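PDB 6BJA: acetyl-CoA acetyltransferase A from Ascaris suum, which probably catalyses acetyl-CoA C-acetyl transfer, the thiolase reaction of lipid metabolism, and binds coenzyme A. Local coordinates for residues P161-V170 against F240-I248; Y173-A184 against S327-E336. One frame throughout, in Å; residues are numbered along the deposited sequence.

Contact 1: P161-V170 against F240-I248; sequences PMGLCAEKTV and FLKDGSGTI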
loop_
_atom_site.group_PDB
_atom_site.type_symbol
_atom_site.label_atom_id
_atom_site.label_comp_id
_atom_site.label_asym_id
_atom_site.label_seq_id
_atom_site.Cartn_x
_atom_site.Cartn_y
_atom_site.Cartn_z
ATOM N N PRO A 161 -18.014 10.078 -12.895
ATOM C CA PRO A 161 -17.129 11.214 -13.137
ATOM C C PRO A 161 -17.897 12.479 -13.492
ATOM O O PRO A 161 -18.930 12.401 -14.148
ATOM C CB PRO A 161 -16.281 10.745 -14.325
ATOM C CG PRO A 161 -16.364 9.253 -14.279
ATOM C CD PRO A 161 -17.724 8.942 -13.787
ATOM N N MET A 162 -17.393 13.635 -13.086
ATOM C CA MET A 162 -18.038 14.884 -13.457
ATOM C C MET A 162 -18.160 14.992 -14.993
ATOM O O MET A 162 -19.141 15.528 -15.484
ATOM C CB MET A 162 -17.287 16.083 -12.880
ATOM C CG MET A 162 -17.486 16.258 -11.336
ATOM S SD MET A 162 -16.610 17.723 -10.765
ATOM C CE MET A 162 -14.893 17.332 -11.050
ATOM N N GLY A 163 -17.197 14.456 -15.731
ATOM C CA GLY A 163 -17.280 14.509 -17.188
ATOM C C GLY A 163 -18.432 13.708 -17.766
ATOM O O GLY A 163 -18.961 14.057 -18.819
ATOM N N LEU A 164 -18.828 12.626 -17.113
ATOM C CA LEU A 164 -20.011 11.893 -17.540
ATOM C C LEU A 164 -21.260 12.698 -17.251
ATOM O O LEU A 164 -22.170 12.748 -18.063
ATOM C CB LEU A 164 -20.101 10.530 -16.853
ATOM C CG LEU A 164 -21.279 9.660 -17.297
ATOM C CD1 LEU A 164 -21.321 9.471 -18.820
ATOM C CD2 LEU A 164 -21.195 8.318 -16.608
ATOM N N CYS A 165 -21.320 13.313 -16.076
ATOM C CA CYS A 165 -22.409 14.216 -15.742
ATOM C C CYS A 165 -22.551 15.329 -16.780
ATOM O O CYS A 165 -23.644 15.685 -17.194
ATOM C CB CYS A 165 -22.187 14.837 -14.368
ATOM S SG CYS A 165 -22.241 13.631 -12.980
ATOM N N ALA A 166 -21.434 15.893 -17.188
ATOM C CA ALA A 166 -21.480 17.033 -18.095
ATOM C C ALA A 166 -22.055 16.654 -19.468
ATOM O O ALA A 166 -22.551 17.522 -20.194
ATOM C CB ALA A 166 -20.096 17.637 -18.228
ATOM N N GLU A 167 -21.952 15.380 -19.836
ATOM C CA GLU A 167 -22.563 14.905 -21.077
ATOM C C GLU A 167 -24.066 15.136 -21.077
ATOM O O GLU A 167 -24.667 15.330 -22.141
ATOM C CB GLU A 167 -22.284 13.422 -21.320
ATOM C CG GLU A 167 -20.857 13.052 -21.678
ATOM C CD GLU A 167 -20.472 13.362 -23.129
ATOM O OE1 GLU A 167 -21.259 14.029 -23.846
ATOM O OE2 GLU A 167 -19.375 12.928 -23.520
ATOM N N LYS A 168 -24.703 15.121 -19.908
ATOM C CA LYS A 168 -26.130 15.417 -19.858
ATOM C C LYS A 168 -26.405 16.842 -20.357
ATOM O O LYS A 168 -27.357 17.090 -21.121
ATOM C CB LYS A 168 -26.689 15.227 -18.431
ATOM C CG LYS A 168 -28.168 15.622 -18.324
ATOM C CD LYS A 168 -28.743 15.353 -16.963
ATOM C CE LYS A 168 -30.236 15.683 -16.927
ATOM N NZ LYS A 168 -30.549 17.105 -17.236
ATOM N N THR A 169 -25.545 17.774 -19.974
ATOM C CA THR A 169 -25.719 19.176 -20.325
ATOM C C THR A 169 -25.449 19.327 -21.821
ATOM O O THR A 169 -26.126 20.089 -22.505
ATOM C CB THR A 169 -24.804 20.071 -19.474
ATOM O OG1 THR A 169 -25.135 19.844 -18.085
ATOM C CG2 THR A 169 -24.986 21.550 -19.840
ATOM N N VAL A 170 -24.463 18.593 -22.315
ATOM C CA VAL A 170 -24.195 18.562 -23.758
ATOM C C VAL A 170 -25.482 18.205 -24.495
ATOM O O VAL A 170 -25.888 18.913 -25.429
ATOM C CB VAL A 170 -23.080 17.550 -24.119
ATOM C CG1 VAL A 170 -23.002 17.368 -25.643
ATOM C CG2 VAL A 170 -21.722 18.018 -23.592
ATOM N N PHE A 240 -15.609 9.644 -21.279
ATOM C CA PHE A 240 -16.556 9.401 -20.185
ATOM C C PHE A 240 -17.787 8.610 -20.589
ATOM O O PHE A 240 -18.355 7.870 -19.773
ATOM C CB PHE A 240 -16.982 10.737 -19.585
ATOM C CG PHE A 240 -15.837 11.533 -19.056
ATOM C CD1 PHE A 240 -15.189 11.142 -17.903
ATOM C CD2 PHE A 240 -15.385 12.647 -19.719
ATOM C CE1 PHE A 240 -14.131 11.850 -17.416
ATOM C CE2 PHE A 240 -14.318 13.365 -19.241
ATOM C CZ PHE A 240 -13.687 12.966 -18.066
ATOM N N LEU A 241 -18.207 8.762 -21.844
ATOM C CA LEU A 241 -19.415 8.125 -22.331
ATOM C C LEU A 241 -19.066 7.393 -23.608
ATOM O O LEU A 241 -18.648 8.014 -24.581
ATOM C CB LEU A 241 -20.520 9.165 -22.563
ATOM C CG LEU A 241 -21.849 8.681 -23.137
ATOM C CD1 LEU A 241 -22.450 7.563 -22.296
ATOM C CD2 LEU A 241 -22.819 9.844 -23.254
ATOM N N LYS A 242 -19.220 6.072 -23.606
ATOM C CA LYS A 242 -18.655 5.261 -24.680
ATOM C C LYS A 242 -19.709 4.455 -25.424
ATOM O O LYS A 242 -19.393 3.468 -26.087
ATOM C CB LYS A 242 -17.580 4.344 -24.102
ATOM C CG LYS A 242 -16.490 5.110 -23.364
ATOM C CD LYS A 242 -15.703 4.215 -22.444
ATOM C CE LYS A 242 -14.651 5.007 -21.694
ATOM N NZ LYS A 242 -13.614 5.505 -22.626
ATOM N N ASP A 243 -20.958 4.906 -25.340
ATOM C CA ASP A 243 -22.072 4.213 -25.972
ATOM C C ASP A 243 -22.308 4.716 -27.394
ATOM O O ASP A 243 -23.308 4.369 -28.023
ATOM C CB ASP A 243 -23.342 4.376 -25.130
ATOM C CG ASP A 243 -23.926 5.783 -25.183
ATOM O OD1 ASP A 243 -23.296 6.709 -25.752
ATOM O OD2 ASP A 243 -25.032 5.959 -24.627
ATOM N N GLY A 244 -21.394 5.553 -27.881
ATOM C CA GLY A 244 -21.480 6.102 -29.221
ATOM C C GLY A 244 -21.990 7.530 -29.286
ATOM O O GLY A 244 -21.846 8.185 -30.318
ATOM N N SER A 245 -22.568 8.020 -28.189
ATOM C CA SER A 245 -23.154 9.361 -28.157
ATOM C C SER A 245 -22.264 10.348 -27.411
ATOM O O SER A 245 -22.636 11.509 -27.230
ATOM C CB SER A 245 -24.518 9.340 -27.495
ATOM O OG SER A 245 -24.387 9.074 -26.111
ATOM N N GLY A 246 -21.096 9.885 -26.991
ATOM C CA GLY A 246 -20.183 10.715 -26.229
ATOM C C GLY A 246 -19.566 11.842 -27.028
ATOM O O GLY A 246 -19.466 11.759 -28.256
ATOM N N THR A 247 -19.156 12.901 -26.329
ATOM C CA THR A 247 -18.583 14.085 -26.977
ATOM C C THR A 247 -17.375 14.652 -26.232
ATOM O O THR A 247 -16.522 15.320 -26.815
ATOM C CB THR A 247 -19.615 15.211 -27.094
ATOM O OG1 THR A 247 -20.019 15.629 -25.780
ATOM C CG2 THR A 247 -20.827 14.761 -27.863
ATOM N N ILE A 248 -17.303 14.390 -24.931
ATOM C CA ILE A 248 -16.235 14.957 -24.127
ATOM C C ILE A 248 -14.995 14.057 -24.159
ATOM O O ILE A 248 -15.077 12.839 -23.934
ATOM C CB ILE A 248 -16.711 15.191 -22.671
ATOM C CG1 ILE A 248 -17.904 16.158 -22.661
ATOM C CG2 ILE A 248 -15.572 15.739 -21.809
ATOM C CD1 ILE A 248 -18.511 16.410 -21.279
HETATM O O HOH W 1 -17.265 11.431 -22.996
#
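At the edge of the coenzyme A pocket, one face of Phe-240 lies against the first turn of helix 162-172. Gly-163 CA stands 3.7 Å from the centroid of the Phe-240 ring, nearly on the ring normal, a CH-pi contact that brings helix backbone and ring together without an intervening side chain. Pro-161, the N-cap residue, adds its CB at 3.8 Å from Phe-240 CD1. Both Met-162 and Phe-240 touch the bound coenzyme A, so in this part of the thiolase fold the helix start and the loop before strand 257-267 share in lining the pocket. One turn further on, the chain of Glu-167 bends at chi2 (-77°), which brings its carboxylate to the loop. Glu-167 OE2 accepts almost straight bonds from Thr-247 N (2.8 Å) and, from above the carboxylate plane, from Ile-248 N (2.9 Å), while Thr-247 OG1 donates to Glu-167 OE1 over 2.8 Å on the syn side, tilted from the carboxylate plane. Water 1 also donates to Glu-167 OE2 and to Ile-248 O, and accepts from Phe-240 N, tying both ends of segment 240-248 to the carboxylate of the buried Glu-167. On one flank Leu-164 CD1 lies 3.8 Å from Leu-241 CB.

Contact 2: Y173-A184 against S327-E336; sequences YAFTREQLDAYA and SVTGLAFIKE. With ACT (acetate ion), chain B.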
loop_
_atom_site.group_PDB
_atom_site.type_symbol
_atom_site.label_atom_id
_atom_site.label_comp_id
_atom_site.label_asym_id
_atom_site.label_seq_id
_atom_site.Cartn_x
_atom_site.Cartn_y
_atom_site.Cartn_z
ATOM N N TYR A 173 -28.459 20.877 -24.436
ATOM C CA TYR A 173 -28.274 22.044 -25.300
ATOM C C TYR A 173 -28.067 21.671 -26.763
ATOM O O TYR A 173 -27.871 22.557 -27.589
ATOM C CB TYR A 173 -27.068 22.880 -24.827
ATOM C CG TYR A 173 -27.371 23.781 -23.662
ATOM C CD1 TYR A 173 -27.860 25.062 -23.850
ATOM C CD2 TYR A 173 -27.177 23.346 -22.362
ATOM C CE1 TYR A 173 -28.150 25.886 -22.779
ATOM C CE2 TYR A 173 -27.465 24.156 -21.287
ATOM C CZ TYR A 173 -27.944 25.427 -21.487
ATOM O OH TYR A 173 -28.235 26.218 -20.381
ATOM N N ALA A 174 -28.078 20.370 -27.052
ATOM C CA ALA A 174 -27.833 19.833 -28.389
ATOM C C ALA A 174 -26.467 20.263 -28.911
ATOM O O ALA A 174 -26.265 20.476 -30.111
ATOM C CB ALA A 174 -28.957 20.258 -29.344
ATOM N N PHE A 175 -25.500 20.382 -28.000
ATOM C CA PHE A 175 -24.140 20.662 -28.413
ATOM C C PHE A 175 -23.514 19.445 -29.080
ATOM O O PHE A 175 -23.936 18.302 -28.887
ATOM C CB PHE A 175 -23.273 21.097 -27.220
ATOM C CG PHE A 175 -23.601 22.460 -26.674
ATOM C CD1 PHE A 175 -23.881 23.543 -27.495
ATOM C CD2 PHE A 175 -23.594 22.672 -25.309
ATOM C CE1 PHE A 175 -24.165 24.804 -26.945
ATOM C CE2 PHE A 175 -23.867 23.919 -24.770
ATOM C CZ PHE A 175 -24.149 24.981 -25.571
ATOM N N THR A 176 -22.504 19.723 -29.898
ATOM C CA THR A 176 -21.836 18.725 -30.708
ATOM C C THR A 176 -20.354 18.626 -30.405
ATOM O O THR A 176 -19.731 19.577 -29.912
ATOM C CB THR A 176 -21.992 19.049 -32.204
ATOM O OG1 THR A 176 -21.382 20.323 -32.478
ATOM C CG2 THR A 176 -23.439 19.126 -32.598
ATOM N N ARG A 177 -19.794 17.461 -30.700
ATOM C CA ARG A 177 -18.348 17.253 -30.661
ATOM C C ARG A 177 -17.616 18.376 -31.383
ATOM O O ARG A 177 -16.584 18.903 -30.921
ATOM C CB ARG A 177 -18.020 15.898 -31.292
ATOM C CG ARG A 177 -16.565 15.582 -31.487
ATOM C CD ARG A 177 -15.794 15.489 -30.161
ATOM N NE ARG A 177 -14.408 15.118 -30.419
ATOM C CZ ARG A 177 -13.964 13.866 -30.512
ATOM N NH1 ARG A 177 -14.779 12.834 -30.329
ATOM N NH2 ARG A 177 -12.693 13.633 -30.781
ATOM N N GLU A 178 -18.152 18.739 -32.549
ATOM C CA GLU A 178 -17.566 19.800 -33.331
ATOM C C GLU A 178 -17.491 21.126 -32.579
ATOM O O GLU A 178 -16.437 21.789 -32.609
ATOM C CB GLU A 178 -18.360 19.971 -34.631
ATOM C CG GLU A 178 -18.155 18.835 -35.620
ATOM C CD GLU A 178 -18.995 17.571 -35.375
ATOM O OE1 GLU A 178 -19.806 17.514 -34.423
ATOM O OE2 GLU A 178 -18.846 16.622 -36.184
ATOM N N GLN A 179 -18.568 21.511 -31.897
ATOM C CA GLN A 179 -18.557 22.732 -31.086
ATOM C C GLN A 179 -17.639 22.618 -29.880
ATOM O O GLN A 179 -16.929 23.577 -29.570
ATOM C CB GLN A 179 -19.947 23.092 -30.597
ATOM C CG GLN A 179 -20.916 23.505 -31.708
ATOM C CD GLN A 179 -22.323 23.469 -31.232
ATOM O OE1 GLN A 179 -22.873 22.392 -31.006
ATOM N NE2 GLN A 179 -22.922 24.643 -31.037
ATOM N N LEU A 180 -17.658 21.471 -29.202
ATOM C CA LEU A 180 -16.805 21.307 -28.011
ATOM C C LEU A 180 -15.326 21.398 -28.404
ATOM O O LEU A 180 -14.515 22.055 -27.729
ATOM C CB LEU A 180 -17.085 19.967 -27.297
ATOM C CG LEU A 180 -18.151 19.986 -26.204
ATOM C CD1 LEU A 180 -19.438 20.605 -26.660
ATOM C CD2 LEU A 180 -18.373 18.556 -25.716
ATOM N N ASP A 181 -14.965 20.754 -29.511
ATOM C CA ASP A 181 -13.571 20.758 -29.965
ATOM C C ASP A 181 -13.158 22.147 -30.455
ATOM O O ASP A 181 -12.056 22.606 -30.140
ATOM C CB ASP A 181 -13.353 19.729 -31.086
ATOM C CG ASP A 181 -13.233 18.306 -30.567
ATOM O OD1 ASP A 181 -13.154 18.110 -29.317
ATOM O OD2 ASP A 181 -13.193 17.389 -31.421
ATOM N N ALA A 182 -14.030 22.826 -31.203
ATOM C CA ALA A 182 -13.705 24.167 -31.670
ATOM C C ALA A 182 -13.528 25.114 -30.482
ATOM O O ALA A 182 -12.642 25.952 -30.491
ATOM C CB ALA A 182 -14.769 24.691 -32.620
ATOM N N TYR A 183 -14.365 24.963 -29.465
ATOM C CA TYR A 183 -14.257 25.774 -28.260
ATOM C C TYR A 183 -12.920 25.546 -27.575
ATOM O O TYR A 183 -12.259 26.499 -27.149
ATOM C CB TYR A 183 -15.415 25.452 -27.299
ATOM C CG TYR A 183 -15.381 26.339 -26.082
ATOM C CD1 TYR A 183 -14.565 26.030 -25.002
ATOM C CD2 TYR A 183 -16.138 27.502 -26.017
ATOM C CE1 TYR A 183 -14.499 26.866 -23.904
ATOM C CE2 TYR A 183 -16.080 28.344 -24.908
ATOM C CZ TYR A 183 -15.251 28.022 -23.867
ATOM O OH TYR A 183 -15.198 28.876 -22.779
ATOM N N ALA A 184 -12.514 24.287 -27.467
ATOM C CA ALA A 184 -11.276 23.944 -26.805
ATOM C C ALA A 184 -10.105 24.533 -27.549
ATOM O O ALA A 184 -9.231 25.175 -26.962
ATOM C CB ALA A 184 -11.125 22.416 -26.691
ATOM N N SER A 327 -15.256 22.146 -21.999
ATOM C CA SER A 327 -15.667 23.087 -23.023
ATOM C C SER A 327 -17.167 23.378 -22.926
ATOM O O SER A 327 -17.619 24.505 -23.147
ATOM C CB SER A 327 -15.336 22.544 -24.411
ATOM O OG SER A 327 -13.940 22.604 -24.641
ATOM N N VAL A 328 -17.957 22.366 -22.604
ATOM C CA VAL A 328 -19.394 22.574 -22.507
ATOM C C VAL A 328 -19.746 23.583 -21.412
ATOM O O VAL A 328 -20.759 24.265 -21.517
ATOM C CB VAL A 328 -20.164 21.241 -22.282
ATOM C CG1 VAL A 328 -19.671 20.480 -21.037
ATOM C CG2 VAL A 328 -21.672 21.491 -22.190
ATOM N N THR A 329 -18.904 23.714 -20.376
ATOM C CA THR A 329 -19.175 24.693 -19.333
ATOM C C THR A 329 -19.237 26.109 -19.916
ATOM O O THR A 329 -20.134 26.893 -19.599
ATOM C CB THR A 329 -18.104 24.638 -18.253
ATOM O OG1 THR A 329 -17.795 23.267 -17.974
ATOM C CG2 THR A 329 -18.570 25.342 -16.977
ATOM N N GLY A 330 -18.263 26.429 -20.765
ATOM C CA GLY A 330 -18.233 27.720 -21.420
ATOM C C GLY A 330 -19.371 27.917 -22.400
ATOM O O GLY A 330 -20.054 28.942 -22.386
ATOM N N LEU A 331 -19.569 26.925 -23.252
ATOM C CA LEU A 331 -20.632 27.003 -24.262
ATOM C C LEU A 331 -22.018 27.163 -23.637
ATOM O O LEU A 331 -22.836 27.957 -24.097
ATOM C CB LEU A 331 -20.612 25.762 -25.133
ATOM C CG LEU A 331 -19.449 25.724 -26.122
ATOM C CD1 LEU A 331 -19.316 24.357 -26.726
ATOM C CD2 LEU A 331 -19.600 26.789 -27.226
ATOM N N ALA A 332 -22.292 26.396 -22.588
ATOM C CA ALA A 332 -23.603 26.452 -21.959
ATOM C C ALA A 332 -23.838 27.828 -21.342
ATOM O O ALA A 332 -24.925 28.384 -21.420
ATOM C CB ALA A 332 -23.740 25.358 -20.909
ATOM N N PHE A 333 -22.804 28.368 -20.701
ATOM C CA PHE A 333 -22.896 29.655 -20.040
ATOM C C PHE A 333 -23.202 30.756 -21.051
ATOM O O PHE A 333 -24.103 31.571 -20.849
ATOM C CB PHE A 333 -21.562 29.897 -19.301
ATOM C CG PHE A 333 -21.493 31.149 -18.471
ATOM C CD1 PHE A 333 -22.067 31.188 -17.195
ATOM C CD2 PHE A 333 -20.756 32.252 -18.906
ATOM C CE1 PHE A 333 -21.938 32.326 -16.393
ATOM C CE2 PHE A 333 -20.636 33.391 -18.110
ATOM C CZ PHE A 333 -21.229 33.427 -16.858
ATOM N N ILE A 334 -22.409 30.779 -22.126
ATOM C CA ILE A 334 -22.545 31.770 -23.189
ATOM C C ILE A 334 -23.932 31.680 -23.831
ATOM O O ILE A 334 -24.579 32.706 -24.070
ATOM C CB ILE A 334 -21.433 31.569 -24.222
ATOM C CG1 ILE A 334 -20.086 31.957 -23.629
ATOM C CG2 ILE A 334 -21.678 32.415 -25.468
ATOM C CD1 ILE A 334 -18.921 31.514 -24.440
ATOM N N LYS A 335 -24.387 30.462 -24.088
ATOM C CA LYS A 335 -25.682 30.274 -24.732
ATOM C C LYS A 335 -26.834 30.687 -23.830
ATOM O O LYS A 335 -27.771 31.373 -24.253
ATOM C CB LYS A 335 -25.853 28.811 -25.162
ATOM C CG LYS A 335 -27.076 28.568 -26.050
ATOM C CD LYS A 335 -26.861 29.311 -27.358
ATOM C CE LYS A 335 -28.018 29.230 -28.316
ATOM N NZ LYS A 335 -27.660 30.139 -29.455
ATOM N N GLU A 336 -26.781 30.266 -22.576
ATOM C CA GLU A 336 -27.871 30.540 -21.656
ATOM C C GLU A 336 -28.033 32.032 -21.381
ATOM O O GLU A 336 -29.155 32.539 -21.311
ATOM C CB GLU A 336 -27.642 29.778 -20.357
ATOM C CG GLU A 336 -28.788 29.884 -19.405
ATOM C CD GLU A 336 -30.033 29.170 -19.885
ATOM O OE1 GLU A 336 -29.918 28.208 -20.671
ATOM O OE2 GLU A 336 -31.126 29.567 -19.444
HETATM C C ACT B . -14.018 9.327 -31.960
HETATM O O ACT B . -14.005 8.254 -31.307
HETATM O OXT ACT B . -14.967 10.110 -31.720
HETATM C CH3 ACT B . -12.969 9.641 -32.983
HETATM O O HOH W 2 -26.253 27.150 -18.431
#
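Tyr-183 packs as a knob into a hole on helix 327-337, among Ser-327, Gly-330, Leu-331 and Ile-334, where the helix segments 177-184 and 327-336 cross at 101° with their axes 9.2 Å apart; the contact joins the N-terminal and C-terminal thiolase regions. With CG anti to the backbone N (chi1 -176°), the ring slides past Leu-331, Tyr-183 CD2 lying 3.7 Å from Leu-331 CD2. Tyr-183 OH passes 3.5 Å from Gly-330 CA, where glycine leaves room for it, and is hydrogen-bonded to Glu-324 OE2. The other branch of Leu-331 meets Leu-180, CD1 to CD1 at 3.8 Å. Close by, Ser-327 OG is hydrogen-bonded to Asn-252 O; Leu-180 O, 3.2 Å from Ser-327 OG, is a second acceptor within reach of the same proton. Phe-175, in the turn between two helices, is flanked on opposite faces, each carbon offset toward the rim: Tyr-173 CB on one and Leu-331 CB, in a CH-pi contact 4.0 Å from the ring centroid, on the other, while Val-328 CG2 approaches obliquely.

Toward Lys-335 and Glu-336 the packing gives way to a more polar, water-containing margin. Ala-332 CB sits over a face of Tyr-173, whose OH donates to Glu-336 OE1 over 2.6 Å, arriving from above the carboxylate plane; ring and carboxylate stand 80° apart. Water 2 donates to the same hydroxyl, and the end of the exposed Lys-335 leads away. Helix 162-172 lies against Phe-175, Leu-180 and Val-328, helix 298-310 takes Phe-333 and Glu-336, and helix 350-353 touches Ala-184 and Ser-327.

How the contacts relate
Contacts 1 and 2, with centres 13 Å apart, adjoin, with helix 162-172 and the 240-248 loop packing against the crossing helices of contact 2. Helix 162-172 of contact 1 runs into the turn that starts contact 2, where Val-170 O and Phe-175 N lie 3.0 Å apart in a probable hydrogen bond. Val-170 CG2 also packs 3.7 Å from Val-328 CG2, and Thr-247 OG1 is 3.4 Å from Leu-180 CD2. Contact 1 touches the ligand directly, whereas in contact 2 the side chain of Ala-184 stays about 7 Å from it and about 5 Å from that of Tyr-188, a CoA-binding residue. The side chain of Ala-166 is about 8 Å from that of Cys-383, one of two predicted proton acceptors.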